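Local coordinates for protein carbamate kinase (PDB 4AXS) that probably catalyses the reversible transfer of a phosphoryl group between carbamoyl phosphate and ADP, the carbamate kinase reaction, at residues A51-Q59 with A114-I124; D273-I281 with I295-N303. All blocks are in the same frame, centred on the assembly; numbering follows the deposited sequence.

Overall arrangement
Both contacts pair two helices, and each has one helix resting on the same mixed sheet: helix 48-59 of contact 1 lies on the outermost strand 64-68, whereas helix 292-302 of contact 2 lies on strands 309-313 and 328-330 toward the other end. Their centres are 32 Å apart and they do not touch. Both are partly buried and mainly apolar across the interface, with Glu118 and Gln59 taking part in contact 1 and Asn278 and Asn303 in contact 2. Contact 1 is a close, alanine-lined crossing, and its second helix also meets the other subunit. In contact 2 the helices are nearly antiparallel and further apart, bridged largely by one methionine, and no other chain touches them.

Contact 1: residues A51-Q59 with A114-I124; sequences AAKIAALIQ and AISNELKKLNI
The carboxylate of Glu118 turns one flat face to Ala52, whose CB lies 3.7 Å from Glu118 OE1, while the amide of Gln59 brings its oxygen in among the branches of Leu122, with OE1 3.6 Å from Leu122 CB. Glu118 reaches its place because its chain bends at chi2 (-55°): the methylenes lie across the alanines, CG being 3.3 Å from Ala52 N, and the carboxylate ends beside Ala52, where Lys121 of the same segment makes a long salt bridge to it. No hydrogen bond links the segments. Between these polar margins small residues let the axes of the two helical segments come within 8.2 Å at an angle of 49°. Ala51 sits over the backbone of Ala114 and Ile115, and Ala55 CB meets Leu122 CD1 at 3.4 Å. Bulkier side chains fill the sheet side: Ile54 CG2 touches Ile115 CD1 at 3.7 Å, and Leu119 sends CD2 between Ala55 and Ile58, 3.8 Å from Ile58 CG1. Asn123, with positive phi, closes a Schellman motif, after which Ile124 turns back and sets CD1 3.6 Å from Gln59 CG. Ile54 and Ile58 also rest on Val64, and Asn117 is hydrogen-bonded to Tyr223 of the second subunit. Helix 48-59 thus links the adjacent parallel strands 27-31 and 64-68 as a beta-alpha-beta crossover, with helix 96-121 packed across it, in the layered alpha/beta fold of the amino acid kinase family.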
ATOM      1  N   ALA A  51       5.861  13.379  11.139  1.00 48.39           N
ATOM      2  CA  ALA A  51       4.573  13.861  10.662  1.00 49.21           C
ATOM      3  C   ALA A  51       4.331  15.304  11.091  1.00 51.21           C
ATOM      4  O   ALA A  51       4.021  16.163  10.262  1.00 53.72           O
ATOM      5  CB  ALA A  51       3.441  12.948  11.146  1.00 46.68           C
ATOM      6  N   ALA A  52       4.466  15.572  12.385  1.00 45.61           N
ATOM      7  CA  ALA A  52       4.342  16.942  12.874  1.00 52.75           C
ATOM      8  C   ALA A  52       5.261  17.907  12.096  1.00 55.84           C
ATOM      9  O   ALA A  52       4.832  18.997  11.689  1.00 51.97           O
ATOM     10  CB  ALA A  52       4.612  17.006  14.369  1.00 50.42           C
ATOM     11  N   LYS A  53       6.514  17.504  11.876  1.00 52.01           N
ATOM     12  CA  LYS A  53       7.414  18.313  11.057  1.00 58.16           C
ATOM     13  C   LYS A  53       6.849  18.489   9.640  1.00 57.39           C
ATOM     14  O   LYS A  53       6.881  19.592   9.089  1.00 58.58           O
ATOM     15  CB  LYS A  53       8.831  17.723  10.991  1.00 54.62           C
ATOM     16  CG  LYS A  53       9.446  17.291  12.320  1.00 57.48           C
ATOM     17  CD  LYS A  53      10.022  18.431  13.156  1.00 55.37           C
ATOM     18  CE  LYS A  53      11.081  17.876  14.128  1.00 62.62           C
ATOM     19  NZ  LYS A  53      11.340  18.726  15.335  1.00 59.80           N
ATOM     20  N   ILE A  54       6.331  17.414   9.047  1.00 53.74           N
ATOM     21  CA  ILE A  54       5.759  17.515   7.700  1.00 53.44           C
ATOM     22  C   ILE A  54       4.541  18.436   7.686  1.00 55.70           C
ATOM     23  O   ILE A  54       4.358  19.227   6.761  1.00 57.73           O
ATOM     24  CB  ILE A  54       5.376  16.137   7.111  1.00 53.26           C
ATOM     25  CG1 ILE A  54       6.632  15.363   6.708  1.00 50.82           C
ATOM     26  CG2 ILE A  54       4.490  16.314   5.893  1.00 48.55           C
ATOM     27  CD1 ILE A  54       6.484  13.873   6.735  1.00 38.18           C
ATOM     28  N   ALA A  55       3.714  18.334   8.720  1.00 52.81           N
ATOM     29  CA  ALA A  55       2.551  19.196   8.829  1.00 54.03           C
ATOM     30  C   ALA A  55       2.968  20.663   8.737  1.00 58.39           C
ATOM     31  O   ALA A  55       2.424  21.415   7.925  1.00 59.72           O
ATOM     32  CB  ALA A  55       1.811  18.925  10.126  1.00 52.65           C
ATOM     33  N   ALA A  56       3.954  21.052   9.549  1.00 56.85           N
ATOM     34  CA  ALA A  56       4.361  22.459   9.674  1.00 57.00           C
ATOM     35  C   ALA A  56       4.823  23.115   8.374  1.00 58.71           C
ATOM     36  O   ALA A  56       4.658  24.321   8.199  1.00 59.42           O
ATOM     37  CB  ALA A  56       5.423  22.625  10.754  1.00 52.43           C
ATOM     38  N   LEU A  57       5.407  22.330   7.475  1.00 53.87           N
ATOM     39  CA  LEU A  57       5.848  22.851   6.187  1.00 54.15           C
ATOM     40  C   LEU A  57       4.653  23.108   5.281  1.00 57.54           C
ATOM     41  O   LEU A  57       4.629  24.084   4.525  1.00 56.88           O
ATOM     42  CB  LEU A  57       6.822  21.882   5.509  1.00 52.94           C
ATOM     43  CG  LEU A  57       8.146  21.598   6.220  1.00 55.50           C
ATOM     44  CD1 LEU A  57       8.917  20.529   5.486  1.00 54.88           C
ATOM     45  CD2 LEU A  57       8.990  22.866   6.354  1.00 59.57           C
ATOM     46  N   ILE A  58       3.668  22.216   5.358  1.00 60.79           N
ATOM     47  CA  ILE A  58       2.445  22.349   4.575  1.00 59.83           C
ATOM     48  C   ILE A  58       1.760  23.660   4.939  1.00 67.50           C
ATOM     49  O   ILE A  58       1.013  24.232   4.133  1.00 69.12           O
ATOM     50  CB  ILE A  58       1.463  21.211   4.848  1.00 60.83           C
ATOM     51  CG1 ILE A  58       2.153  19.847   4.733  1.00 61.23           C
ATOM     52  CG2 ILE A  58       0.284  21.309   3.899  1.00 67.34           C
ATOM     53  CD1 ILE A  58       2.644  19.526   3.345  1.00 59.12           C
ATOM     54  N   GLN A  59       2.010  24.118   6.166  1.00 62.47           N
ATOM     55  CA  GLN A  59       1.615  25.454   6.589  1.00 63.08           C
ATOM     56  C   GLN A  59       2.368  26.669   6.056  1.00 65.96           C
ATOM     57  O   GLN A  59       1.759  27.679   5.690  1.00 66.72           O
ATOM     58  CB  GLN A  59       1.893  25.650   8.073  1.00 63.38           C
ATOM     59  CG  GLN A  59       0.893  25.010   8.996  1.00 60.60           C
ATOM     60  CD  GLN A  59       0.993  25.571  10.401  1.00 69.83           C
ATOM     61  OE1 GLN A  59       0.113  25.353  11.235  1.00 70.34           O
ATOM     62  NE2 GLN A  59       2.073  26.309  10.671  1.00 64.01           N
ATOM     63  N   ALA A 114      -0.749   9.244  10.977  1.00 45.18           N
ATOM     64  CA  ALA A 114      -0.007  10.264  11.701  1.00 40.95           C
ATOM     65  C   ALA A 114       0.030  11.606  10.984  1.00 47.45           C
ATOM     66  O   ALA A 114      -0.181  12.659  11.599  1.00 50.30           O
ATOM     67  CB  ALA A 114       1.387   9.777  11.996  1.00 43.02           C
ATOM     68  N   ILE A 115       0.288  11.581   9.686  1.00 43.95           N
ATOM     69  CA  ILE A 115       0.457  12.840   8.976  1.00 45.93           C
ATOM     70  C   ILE A 115      -0.901  13.475   8.709  1.00 49.25           C
ATOM     71  O   ILE A 115      -1.038  14.700   8.708  1.00 53.09           O
ATOM     72  CB  ILE A 115       1.256  12.672   7.674  1.00 43.22           C
ATOM     73  CG1 ILE A 115       1.263  13.978   6.892  1.00 41.47           C
ATOM     74  CG2 ILE A 115       0.639  11.577   6.817  1.00 56.72           C
ATOM     75  CD1 ILE A 115       1.801  13.829   5.502  1.00 46.64           C
ATOM     76  N   SER A 116      -1.901  12.634   8.477  1.00 50.15           N
ATOM     77  CA  SER A 116      -3.281  13.098   8.422  1.00 47.05           C
ATOM     78  C   SER A 116      -3.597  13.737   9.772  1.00 51.09           C
ATOM     79  O   SER A 116      -4.069  14.874   9.844  1.00 52.89           O
ATOM     80  CB  SER A 116      -4.234  11.924   8.151  1.00 46.20           C
ATOM     81  OG  SER A 116      -4.383  11.659   6.761  1.00 40.13           O
ATOM     82  N   ASN A 117      -3.315  13.001  10.842  1.00 46.88           N
ATOM     83  CA  ASN A 117      -3.596  13.474  12.187  1.00 50.15           C
ATOM     84  C   ASN A 117      -2.962  14.835  12.474  1.00 59.70           C
ATOM     85  O   ASN A 117      -3.651  15.761  12.913  1.00 59.55           O
ATOM     86  CB  ASN A 117      -3.146  12.446  13.218  1.00 44.70           C
ATOM     87  CG  ASN A 117      -4.229  11.447  13.547  1.00 49.07           C
ATOM     88  OD1 ASN A 117      -5.335  11.519  13.006  1.00 51.25           O
ATOM     89  ND2 ASN A 117      -3.925  10.510  14.444  1.00 42.87           N
ATOM     90  N   GLU A 118      -1.658  14.957  12.219  1.00 54.81           N
ATOM     91  CA  GLU A 118      -0.950  16.212  12.467  1.00 54.11           C
ATOM     92  C   GLU A 118      -1.531  17.376  11.669  1.00 58.33           C
ATOM     93  O   GLU A 118      -1.703  18.468  12.201  1.00 61.25           O
ATOM     94  CB  GLU A 118       0.548  16.076  12.171  1.00 55.31           C
ATOM     95  CG  GLU A 118       1.281  15.105  13.074  1.00 51.70           C
ATOM     96  CD  GLU A 118       1.100  15.428  14.541  1.00 57.67           C
ATOM     97  OE1 GLU A 118       0.944  16.625  14.858  1.00 64.19           O
ATOM     98  OE2 GLU A 118       1.109  14.490  15.374  1.00 55.52           O
ATOM     99  N   LEU A 119      -1.824  17.150  10.392  1.00 56.79           N
ATOM    100  CA  LEU A 119      -2.420  18.197   9.562  1.00 58.92           C
ATOM    101  C   LEU A 119      -3.739  18.702  10.152  1.00 65.80           C
ATOM    102  O   LEU A 119      -4.089  19.870   9.983  1.00 68.62           O
ATOM    103  CB  LEU A 119      -2.636  17.716   8.121  1.00 53.29           C
ATOM    104  CG  LEU A 119      -1.369  17.517   7.285  1.00 58.12           C
ATOM    105  CD1 LEU A 119      -1.663  16.841   5.955  1.00 47.10           C
ATOM    106  CD2 LEU A 119      -0.642  18.844   7.066  1.00 56.08           C
ATOM    107  N   LYS A 120      -4.465  17.824  10.844  1.00 63.95           N
ATOM    108  CA  LYS A 120      -5.746  18.202  11.442  1.00 65.01           C
ATOM    109  C   LYS A 120      -5.570  19.062  12.696  1.00 67.45           C
ATOM    110  O   LYS A 120      -6.405  19.929  12.977  1.00 71.03           O
ATOM    111  CB  LYS A 120      -6.609  16.968  11.746  1.00 58.81           C
ATOM    112  CG  LYS A 120      -7.136  16.259  10.512  1.00 57.93           C
ATOM    113  CD  LYS A 120      -7.658  14.847  10.832  1.00 64.08           C
ATOM    114  CE  LYS A 120      -9.076  14.839  11.409  1.00 56.64           C
ATOM    115  NZ  LYS A 120     -10.046  15.491  10.483  1.00 57.51           N
ATOM    116  N   LYS A 121      -4.494  18.827  13.450  1.00 67.40           N
ATOM    117  CA  LYS A 121      -4.207  19.649  14.634  1.00 72.01           C
ATOM    118  C   LYS A 121      -4.110  21.109  14.235  1.00 67.87           C
ATOM    119  O   LYS A 121      -4.442  22.003  15.011  1.00 71.34           O
ATOM    120  CB  LYS A 121      -2.911  19.218  15.329  1.00 61.58           C
ATOM    121  CG  LYS A 121      -2.912  17.777  15.764  1.00 63.41           C
ATOM    122  CD  LYS A 121      -1.771  17.454  16.698  1.00 58.01           C
ATOM    123  CE  LYS A 121      -1.859  15.999  17.132  1.00 60.62           C
ATOM    124  NZ  LYS A 121      -1.063  15.684  18.345  1.00 61.01           N
ATOM    125  N   LEU A 122      -3.659  21.334  13.007  1.00 67.17           N
ATOM    126  CA  LEU A 122      -3.471  22.671  12.467  1.00 70.30           C
ATOM    127  C   LEU A 122      -4.703  23.095  11.683  1.00 73.48           C
ATOM    128  O   LEU A 122      -4.675  24.094  10.951  1.00 75.03           O
ATOM    129  CB  LEU A 122      -2.257  22.683  11.541  1.00 68.26           C
ATOM    130  CG  LEU A 122      -1.108  21.809  12.038  1.00 69.09           C
ATOM    131  CD1 LEU A 122      -0.046  21.636  10.963  1.00 68.05           C
ATOM    132  CD2 LEU A 122      -0.521  22.404  13.313  1.00 67.94           C
ATOM    133  N   ASN A 123      -5.775  22.324  11.832  1.00 66.24           N
ATOM    134  CA  ASN A 123      -6.986  22.557  11.071  1.00 68.19           C
ATOM    135  C   ASN A 123      -6.699  22.896   9.614  1.00 66.75           C
ATOM    136  O   ASN A 123      -7.211  23.878   9.071  1.00 62.50           O
ATOM    137  CB  ASN A 123      -7.831  23.648  11.724  1.00 74.12           C
ATOM    138  CG  ASN A 123      -9.162  23.127  12.206  1.00 72.96           C
ATOM    139  OD1 ASN A 123      -9.354  22.903  13.402  1.00 73.36           O
ATOM    140  ND2 ASN A 123     -10.084  22.900  11.272  1.00 68.54           N
ATOM    141  N   ILE A 124      -5.861  22.078   8.990  1.00 66.64           N
ATOM    142  CA  ILE A 124      -5.625  22.180   7.557  1.00 69.25           C
ATOM    143  C   ILE A 124      -6.402  21.084   6.820  1.00 65.58           C
ATOM    144  O   ILE A 124      -6.600  19.978   7.342  1.00 59.72           O
ATOM    145  CB  ILE A 124      -4.117  22.087   7.216  1.00 64.38           C
ATOM    146  CG1 ILE A 124      -3.286  22.869   8.241  1.00 69.78           C
ATOM    147  CG2 ILE A 124      -3.860  22.589   5.796  1.00 63.14           C
ATOM    148  CD1 ILE A 124      -1.776  22.777   8.037  1.00 62.94           C
TER

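Contact 2: residues D273-I281 with I295-N303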
ATOM      1  N   ASP A 273      29.369  21.461  -2.707  1.00 47.00           N
ATOM      2  CA  ASP A 273      28.940  21.266  -4.086  1.00 42.56           C
ATOM      3  C   ASP A 273      29.509  19.954  -4.611  1.00 43.68           C
ATOM      4  O   ASP A 273      30.320  19.283  -3.957  1.00 41.47           O
ATOM      5  CB  ASP A 273      29.180  22.381  -5.103  1.00 41.64           C
ATOM      6  CG  ASP A 273      30.640  22.836  -5.159  1.00 43.47           C
ATOM      7  OD1 ASP A 273      31.584  21.999  -5.177  1.00 40.13           O
ATOM      8  OD2 ASP A 273      30.844  24.062  -5.215  1.00 46.12           O
ATOM      9  N   VAL A 274      29.082  19.627  -5.826  1.00 45.81           N
ATOM     10  CA  VAL A 274      29.361  18.349  -6.458  1.00 45.83           C
ATOM     11  C   VAL A 274      30.853  18.197  -6.678  1.00 44.46           C
ATOM     12  O   VAL A 274      31.440  17.154  -6.354  1.00 45.07           O
ATOM     13  CB  VAL A 274      28.614  18.249  -7.816  1.00 49.66           C
ATOM     14  CG1 VAL A 274      28.634  16.827  -8.359  1.00 42.50           C
ATOM     15  CG2 VAL A 274      27.192  18.766  -7.667  1.00 44.60           C
ATOM     16  N   LYS A 275      31.459  19.249  -7.227  1.00 46.63           N
ATOM     17  CA  LYS A 275      32.903  19.288  -7.456  1.00 43.58           C
ATOM     18  C   LYS A 275      33.682  18.803  -6.235  1.00 41.78           C
ATOM     19  O   LYS A 275      34.525  17.913  -6.348  1.00 47.69           O
ATOM     20  CB  LYS A 275      33.352  20.705  -7.851  1.00 44.96           C
ATOM     21  CG  LYS A 275      34.825  20.819  -8.225  1.00 46.46           C
ATOM     22  CD  LYS A 275      35.273  22.279  -8.404  1.00 50.26           C
ATOM     23  CE  LYS A 275      36.816  22.397  -8.332  1.00 53.28           C
ATOM     24  NZ  LYS A 275      37.319  23.751  -8.696  1.00 57.58           N
ATOM     25  N   ALA A 276      33.395  19.369  -5.065  1.00 42.41           N
ATOM     26  CA  ALA A 276      34.121  18.981  -3.846  1.00 40.68           C
ATOM     27  C   ALA A 276      33.740  17.574  -3.381  1.00 42.42           C
ATOM     28  O   ALA A 276      34.608  16.766  -3.025  1.00 38.11           O
ATOM     29  CB  ALA A 276      33.885  19.988  -2.741  1.00 34.33           C
ATOM     30  N   LEU A 277      32.437  17.285  -3.386  1.00 42.96           N
ATOM     31  CA  LEU A 277      31.963  15.964  -2.985  1.00 39.11           C
ATOM     32  C   LEU A 277      32.654  14.886  -3.791  1.00 41.55           C
ATOM     33  O   LEU A 277      33.006  13.834  -3.265  1.00 42.99           O
ATOM     34  CB  LEU A 277      30.455  15.849  -3.122  1.00 41.91           C
ATOM     35  CG  LEU A 277      29.658  16.222  -1.869  1.00 43.55           C
ATOM     36  CD1 LEU A 277      30.468  15.969  -0.612  1.00 33.63           C
ATOM     37  CD2 LEU A 277      29.193  17.649  -1.910  1.00 45.87           C
ATOM     38  N   ASN A 278      32.892  15.166  -5.063  1.00 41.74           N
ATOM     39  CA  ASN A 278      33.634  14.221  -5.898  1.00 48.34           C
ATOM     40  C   ASN A 278      35.054  13.904  -5.406  1.00 46.04           C
ATOM     41  O   ASN A 278      35.474  12.745  -5.399  1.00 43.33           O
ATOM     42  CB  ASN A 278      33.593  14.647  -7.373  1.00 45.73           C
ATOM     43  CG  ASN A 278      32.248  14.311  -8.026  1.00 54.77           C
ATOM     44  OD1 ASN A 278      31.603  15.164  -8.640  1.00 53.39           O
ATOM     45  ND2 ASN A 278      31.806  13.063  -7.859  1.00 48.39           N
ATOM     46  N   ASN A 279      35.779  14.930  -4.973  1.00 44.74           N
ATOM     47  CA  ASN A 279      37.080  14.718  -4.349  1.00 41.46           C
ATOM     48  C   ASN A 279      36.948  13.998  -3.013  1.00 44.40           C
ATOM     49  O   ASN A 279      37.613  12.983  -2.772  1.00 45.03           O
ATOM     50  CB  ASN A 279      37.813  16.045  -4.174  1.00 39.55           C
ATOM     51  CG  ASN A 279      38.065  16.732  -5.493  1.00 44.44           C
ATOM     52  OD1 ASN A 279      38.453  16.086  -6.468  1.00 43.19           O
ATOM     53  ND2 ASN A 279      37.837  18.047  -5.541  1.00 44.09           N
ATOM     54  N   PHE A 280      36.083  14.519  -2.148  1.00 41.41           N
ATOM     55  CA  PHE A 280      35.842  13.870  -0.867  1.00 45.32           C
ATOM     56  C   PHE A 280      35.568  12.379  -1.066  1.00 47.63           C
ATOM     57  O   PHE A 280      36.044  11.533  -0.299  1.00 49.85           O
ATOM     58  CB  PHE A 280      34.671  14.531  -0.139  1.00 45.07           C
ATOM     59  CG  PHE A 280      34.991  15.882   0.430  1.00 44.04           C
ATOM     60  CD1 PHE A 280      36.257  16.148   0.966  1.00 45.22           C
ATOM     61  CD2 PHE A 280      34.026  16.883   0.462  1.00 38.23           C
ATOM     62  CE1 PHE A 280      36.566  17.407   1.511  1.00 39.61           C
ATOM     63  CE2 PHE A 280      34.322  18.139   1.007  1.00 42.74           C
ATOM     64  CZ  PHE A 280      35.601  18.401   1.532  1.00 40.32           C
ATOM     65  N   ILE A 281      34.803  12.066  -2.107  1.00 46.60           N
ATOM     66  CA  ILE A 281      34.452  10.689  -2.437  1.00 46.87           C
ATOM     67  C   ILE A 281      35.670   9.913  -2.937  1.00 48.21           C
ATOM     68  O   ILE A 281      35.838   8.729  -2.634  1.00 49.06           O
ATOM     69  CB  ILE A 281      33.340  10.655  -3.510  1.00 49.70           C
ATOM     70  CG1 ILE A 281      32.028  11.192  -2.933  1.00 41.78           C
ATOM     71  CG2 ILE A 281      33.166   9.247  -4.073  1.00 46.58           C
ATOM     72  CD1 ILE A 281      30.971  11.442  -3.971  1.00 38.34           C
ATOM     73  N   ILE A 295      24.810  10.956  -0.073  1.00 38.00           N
ATOM     74  CA  ILE A 295      25.578  11.990  -0.726  1.00 37.09           C
ATOM     75  C   ILE A 295      25.371  11.915  -2.228  1.00 37.84           C
ATOM     76  O   ILE A 295      24.962  12.890  -2.866  1.00 38.06           O
ATOM     77  CB  ILE A 295      27.075  11.814  -0.421  1.00 40.72           C
ATOM     78  CG1 ILE A 295      27.346  12.085   1.062  1.00 43.98           C
ATOM     79  CG2 ILE A 295      27.925  12.710  -1.328  1.00 39.97           C
ATOM     80  CD1 ILE A 295      26.825  13.415   1.542  1.00 36.78           C
ATOM     81  N   LYS A 296      25.661  10.748  -2.785  1.00 33.02           N
ATOM     82  CA  LYS A 296      25.556  10.545  -4.217  1.00 36.81           C
ATOM     83  C   LYS A 296      24.154  10.880  -4.730  1.00 38.38           C
ATOM     84  O   LYS A 296      23.993  11.636  -5.693  1.00 39.56           O
ATOM     85  CB  LYS A 296      25.931   9.110  -4.564  1.00 36.70           C
ATOM     86  CG  LYS A 296      27.413   8.802  -4.417  1.00 33.18           C
ATOM     87  CD  LYS A 296      27.680   7.298  -4.484  1.00 39.75           C
ATOM     88  CE  LYS A 296      28.957   6.972  -5.254  1.00 44.74           C
ATOM     89  NZ  LYS A 296      29.240   5.502  -5.261  1.00 52.86           N
ATOM     90  N   ALA A 297      23.140  10.328  -4.072  1.00 38.68           N
ATOM     91  CA  ALA A 297      21.752  10.657  -4.396  1.00 41.48           C
ATOM     92  C   ALA A 297      21.459  12.156  -4.285  1.00 39.46           C
ATOM     93  O   ALA A 297      20.683  12.696  -5.062  1.00 45.12           O
ATOM     94  CB  ALA A 297      20.783   9.851  -3.520  1.00 41.35           C
ATOM     95  N   ALA A 298      22.066  12.825  -3.315  1.00 40.20           N
ATOM     96  CA  ALA A 298      21.875  14.264  -3.174  1.00 42.37           C
ATOM     97  C   ALA A 298      22.518  15.000  -4.343  1.00 43.59           C
ATOM     98  O   ALA A 298      22.011  16.026  -4.799  1.00 44.37           O
ATOM     99  CB  ALA A 298      22.439  14.753  -1.859  1.00 38.95           C
ATOM    100  N   MET A 299      23.637  14.461  -4.819  1.00 42.42           N
ATOM    101  CA  MET A 299      24.347  15.026  -5.964  1.00 45.06           C
ATOM    102  C   MET A 299      23.508  14.850  -7.231  1.00 51.41           C
ATOM    103  O   MET A 299      23.286  15.804  -7.990  1.00 47.32           O
ATOM    104  CB  MET A 299      25.728  14.361  -6.111  1.00 38.48           C
ATOM    105  CG  MET A 299      26.687  14.738  -4.976  1.00 43.56           C
ATOM    106  SD  MET A 299      28.210  13.779  -4.739  1.00 47.74           S
ATOM    107  CE  MET A 299      29.116  13.984  -6.273  1.00 39.97           C
ATOM    108  N   GLY A 300      23.020  13.626  -7.436  1.00 45.60           N
ATOM    109  CA  GLY A 300      22.245  13.306  -8.617  1.00 43.54           C
ATOM    110  C   GLY A 300      21.069  14.239  -8.829  1.00 44.21           C
ATOM    111  O   GLY A 300      20.633  14.449  -9.961  1.00 42.09           O
ATOM    112  N   PHE A 301      20.561  14.808  -7.739  1.00 48.11           N
ATOM    113  CA  PHE A 301      19.373  15.656  -7.805  1.00 48.64           C
ATOM    114  C   PHE A 301      19.697  17.123  -8.100  1.00 50.66           C
ATOM    115  O   PHE A 301      19.060  17.737  -8.960  1.00 47.55           O
ATOM    116  CB  PHE A 301      18.542  15.532  -6.523  1.00 45.45           C
ATOM    117  CG  PHE A 301      17.482  16.597  -6.382  1.00 51.05           C
ATOM    118  CD1 PHE A 301      16.359  16.595  -7.203  1.00 47.74           C
ATOM    119  CD2 PHE A 301      17.608  17.596  -5.424  1.00 52.82           C
ATOM    120  CE1 PHE A 301      15.390  17.570  -7.080  1.00 46.79           C
ATOM    121  CE2 PHE A 301      16.639  18.572  -5.291  1.00 53.55           C
ATOM    122  CZ  PHE A 301      15.524  18.558  -6.123  1.00 53.54           C
ATOM    123  N   VAL A 302      20.684  17.681  -7.395  1.00 53.01           N
ATOM    124  CA  VAL A 302      21.045  19.093  -7.592  1.00 55.56           C
ATOM    125  C   VAL A 302      21.904  19.327  -8.832  1.00 53.57           C
ATOM    126  O   VAL A 302      21.993  20.452  -9.317  1.00 53.85           O
ATOM    127  CB  VAL A 302      21.778  19.710  -6.371  1.00 51.21           C
ATOM    128  CG1 VAL A 302      20.949  19.557  -5.114  1.00 50.75           C
ATOM    129  CG2 VAL A 302      23.171  19.096  -6.195  1.00 48.62           C
ATOM    130  N   ASN A 303      22.525  18.269  -9.346  1.00 52.80           N
ATOM    131  CA  ASN A 303      23.486  18.410 -10.442  1.00 54.56           C
ATOM    132  C   ASN A 303      22.904  19.122 -11.668  1.00 63.08           C
ATOM    133  O   ASN A 303      21.931  18.649 -12.279  1.00 57.48           O
ATOM    134  CB  ASN A 303      24.069  17.053 -10.842  1.00 53.13           C
ATOM    135  CG  ASN A 303      25.423  17.178 -11.520  1.00 60.33           C
ATOM    136  OD1 ASN A 303      25.697  16.519 -12.529  1.00 59.65           O
ATOM    137  ND2 ASN A 303      26.280  18.035 -10.971  1.00 64.85           N
TER
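Just before Val274, which meets Met299 across the contact, Asp273 caps the helix: its OD1 accepts a hydrogen bond from the backbone N-H of Ala276, N to OD1 3.2 Å, 162° at the hydrogen. A short carboxylate suits this N-cap, folding back onto the first turn. Met299 is the knob of the opposing helix, seated in a hole of Val274, Leu277, Asn278 and Ile281. Its long, flexible chain spans an axis separation of 10.8 Å, and a bend at chi3 (61°) turns the methyl toward Val274, so Met299 CE lies 3.6 Å from Val274 CG1 and against the Asn278 side chain. The sulfur serves the other side, with Met299 SD 3.5 Å from Leu277 CB and 3.7 Å from Ile281 CD1, the latter a tip-to-tip meeting. The side chains of Ile295 and Leu277 cross at about a right angle, Ile295 CG2 4.0 Å from Leu277 CG. Back at the capped end, the amide of Asn303 lies across Val274, ND2 being 3.5 Å from Val274 CG2. Ile295 and Val302 also reach Ile330, so helix 292-302 lies between the mixed sheet and helix 274-282, a nearly antiparallel helix pair with knob-into-hole packing, layered on one face of an alpha/beta fold.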